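Long-range contact in chromosome partition protein Smc (Pyrococcus furiosus, PDB 3KTA), which binds and hydrolyses ATP through an ABC-type ATPase domain and is probably required for chromosome condensation and partitioning: residues R91-D96 with T131-S136. Sequence-based numbering, arbitrary orientation.
Sequences RGFPID and TAAMIS
Phe93 and Ala133 meet in a CH-pi contact: Ala133 CB sits over one face of the ring, 3.8 Å from its centroid and 18° off the normal, displaced toward the CD2-CE2 rim. With CG anti to its own carbonyl carbon (chi1 -73°), the Phe93 ring turns back toward the helix end although its CB starts away from it. Apolar contacts flank this pair. Phe93 CZ meets Ile135 CD1 at 3.9 Å, the two side chains crossing at about a right angle, and Pro94 CG touches Ala132 CB at 3.7 Å. In the N-terminal piece of the ATPase domain, away from the ATP and magnesium sites, the contact thus joins the loop between strands 80-87 and 99-106 to the C-terminal end of helix 123-132, closed by a Schellman motif with Met134 at positive phi. Phe93 also packs on Phe86, Val100 and Leu130. An alanine at Phe93 would probably leave a gap beside Ala133 CB and Ile135 CD1.

The polar side has one direct contact, a CA-H...O from Ala133 CA to Gly92 O (3.5 Å), and one water donating to both Gly92 O (2.9 Å) and Ala132 O (2.7 Å), probably offsetting their repulsion. With no direct conventional hydrogen bond between the segments, the join relies on apolar fit, a CA-H...O contact and one bridging water.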
ATOM      1  N   ARG A  91      18.479 -10.724  -2.312  1.00 17.70           N
ATOM      2  CA  ARG A  91      18.470 -11.699  -1.222  1.00 16.35           C
ATOM      3  C   ARG A  91      17.770 -11.182   0.035  1.00 19.38           C
ATOM      4  O   ARG A  91      18.127 -11.538   1.159  1.00 19.31           O
ATOM      5  CB  ARG A  91      19.889 -12.216  -0.926  1.00 20.95           C
ATOM      6  CG  ARG A  91      20.466 -13.024  -2.092  1.00 18.88           C
ATOM      7  CD  ARG A  91      19.610 -14.259  -2.353  1.00 20.10           C
ATOM      8  NE  ARG A  91      20.215 -15.206  -3.285  1.00 20.50           N
ATOM      9  CZ  ARG A  91      20.098 -15.162  -4.612  1.00 21.93           C
ATOM     10  NH1 ARG A  91      19.391 -14.205  -5.206  1.00 21.19           N
ATOM     11  NH2 ARG A  91      20.694 -16.088  -5.357  1.00 25.19           N
ATOM     12  N   GLY A  92      16.744 -10.356  -0.166  1.00 17.03           N
ATOM     13  CA  GLY A  92      15.895  -9.963   0.936  1.00 16.53           C
ATOM     14  C   GLY A  92      15.217 -11.173   1.560  1.00 17.25           C
ATOM     15  O   GLY A  92      15.084 -11.246   2.779  1.00 19.98           O
ATOM     16  N   PHE A  93      14.763 -12.109   0.729  1.00 18.82           N
ATOM     17  CA  PHE A  93      14.247 -13.382   1.229  1.00 20.21           C
ATOM     18  C   PHE A  93      15.438 -14.269   1.552  1.00 18.66           C
ATOM     19  O   PHE A  93      16.405 -14.328   0.775  1.00 18.83           O
ATOM     20  CB  PHE A  93      13.402 -14.109   0.173  1.00 16.75           C
ATOM     21  CG  PHE A  93      12.058 -13.491  -0.078  1.00 19.72           C
ATOM     22  CD1 PHE A  93      11.882 -12.582  -1.109  1.00 18.92           C
ATOM     23  CD2 PHE A  93      10.969 -13.842   0.692  1.00 20.34           C
ATOM     24  CE1 PHE A  93      10.639 -12.017  -1.357  1.00 20.21           C
ATOM     25  CE2 PHE A  93       9.723 -13.279   0.451  1.00 22.45           C
ATOM     26  CZ  PHE A  93       9.567 -12.357  -0.566  1.00 20.62           C
ATOM     27  N   PRO A  94      15.366 -14.983   2.680  1.00 19.01           N
ATOM     28  CA  PRO A  94      16.439 -15.908   3.063  1.00 20.28           C
ATOM     29  C   PRO A  94      16.357 -17.206   2.264  1.00 23.48           C
ATOM     30  O   PRO A  94      16.280 -18.304   2.829  1.00 23.50           O
ATOM     31  CB  PRO A  94      16.164 -16.158   4.541  1.00 22.58           C
ATOM     32  CG  PRO A  94      14.675 -16.019   4.668  1.00 22.96           C
ATOM     33  CD  PRO A  94      14.283 -14.934   3.679  1.00 19.14           C
ATOM     34  N   ILE A  95      16.367 -17.058   0.945  1.00 20.05           N
ATOM     35  CA  ILE A  95      16.277 -18.165   0.005  1.00 20.51           C
ATOM     36  C   ILE A  95      17.286 -17.876  -1.096  1.00 23.82           C
ATOM     37  O   ILE A  95      17.300 -16.771  -1.643  1.00 22.30           O
ATOM     38  CB  ILE A  95      14.877 -18.255  -0.633  1.00 22.16           C
ATOM     39  CG1 ILE A  95      13.811 -18.551   0.427  1.00 22.83           C
ATOM     40  CG2 ILE A  95      14.847 -19.316  -1.733  1.00 23.54           C
ATOM     41  CD1 ILE A  95      12.391 -18.485  -0.114  1.00 24.06           C
ATOM     42  N   ASP A  96      18.134 -18.856  -1.411  1.00 21.62           N
ATOM     43  CA  ASP A  96      19.213 -18.648  -2.368  1.00 22.30           C
ATOM     44  C   ASP A  96      18.721 -18.764  -3.802  1.00 24.93           C
ATOM     45  O   ASP A  96      19.228 -19.576  -4.582  1.00 26.20           O
ATOM     46  CB  ASP A  96      20.354 -19.646  -2.121  1.00 25.89           C
ATOM     47  CG  ASP A  96      21.638 -19.252  -2.832  0.75 28.45           C
ATOM     48  OD1 ASP A  96      21.696 -18.143  -3.401  1.00 28.38           O
ATOM     49  OD2 ASP A  96      22.595 -20.054  -2.824  0.48 29.22           O
ATOM     50  N   THR A 131       8.101 -12.490   6.733  1.00 19.54           N
ATOM     51  CA  THR A 131       8.554 -11.714   7.883  1.00 22.57           C
ATOM     52  C   THR A 131      10.062 -11.449   7.810  1.00 22.93           C
ATOM     53  O   THR A 131      10.519 -10.330   8.067  1.00 22.91           O
ATOM     54  CB  THR A 131       8.180 -12.431   9.201  1.00 21.19           C
ATOM     55  OG1 THR A 131       6.754 -12.415   9.349  1.00 25.24           O
ATOM     56  CG2 THR A 131       8.826 -11.746  10.404  1.00 29.36           C
ATOM     57  N   ALA A 132      10.826 -12.478   7.445  1.00 19.92           N
ATOM     58  CA  ALA A 132      12.271 -12.359   7.299  1.00 21.95           C
ATOM     59  C   ALA A 132      12.616 -11.325   6.243  1.00 23.93           C
ATOM     60  O   ALA A 132      13.614 -10.619   6.355  1.00 26.95           O
ATOM     61  CB  ALA A 132      12.880 -13.708   6.939  1.00 26.20           C
ATOM     62  N   ALA A 133      11.762 -11.232   5.228  1.00 25.96           N
ATOM     63  CA  ALA A 133      11.968 -10.322   4.105  1.00 26.39           C
ATOM     64  C   ALA A 133      11.365  -8.948   4.363  1.00 28.53           C
ATOM     65  O   ALA A 133      11.424  -8.067   3.500  1.00 28.64           O
ATOM     66  CB  ALA A 133      11.359 -10.921   2.844  1.00 22.83           C
HETATM   67  N   MSE A 134      10.762  -8.782   5.538  1.00 28.11           N
HETATM   68  CA  MSE A 134      10.148  -7.519   5.939  1.00 27.61           C
HETATM   69  C   MSE A 134       8.843  -7.208   5.192  1.00 31.72           C
HETATM   70  O   MSE A 134       8.590  -6.056   4.844  1.00 34.60           O
HETATM   71  CB  MSE A 134      11.148  -6.368   5.759  1.00 34.24           C
HETATM   72  CG  MSE A 134      11.355  -5.534   7.002  1.00 37.81           C
HETATM   73 SE   MSE A 134      12.507  -6.416   8.291  0.45 41.00          SE
HETATM   74  CE  MSE A 134      14.227  -6.009   7.487  1.00 24.56           C
ATOM     75  N   ILE A 135       8.022  -8.237   4.964  1.00 26.24           N
ATOM     76  CA  ILE A 135       6.744  -8.128   4.241  1.00 23.31           C
ATOM     77  C   ILE A 135       5.603  -8.795   5.024  1.00 25.44           C
ATOM     78  O   ILE A 135       5.771  -9.898   5.529  1.00 27.27           O
ATOM     79  CB  ILE A 135       6.859  -8.814   2.849  1.00 23.16           C
ATOM     80  CG1 ILE A 135       7.926  -8.131   1.992  1.00 24.48           C
ATOM     81  CG2 ILE A 135       5.506  -8.838   2.132  1.00 22.49           C
ATOM     82  CD1 ILE A 135       8.270  -8.868   0.714  1.00 25.24           C
ATOM     83  N   SER A 136       4.443  -8.134   5.135  1.00 26.48           N
ATOM     84  CA  SER A 136       3.272  -8.748   5.778  1.00 26.82           C
ATOM     85  C   SER A 136       1.955  -8.279   5.159  1.00 29.64           C
ATOM     86  O   SER A 136       1.874  -7.179   4.629  1.00 26.91           O
ATOM     87  CB  SER A 136       3.259  -8.466   7.288  1.00 31.41           C
ATOM     88  OG  SER A 136       3.001  -7.096   7.557  1.00 35.42           O
TER
HETATM   89  O   HOH W   1      15.425  -9.221   4.861  1.00 32.17           O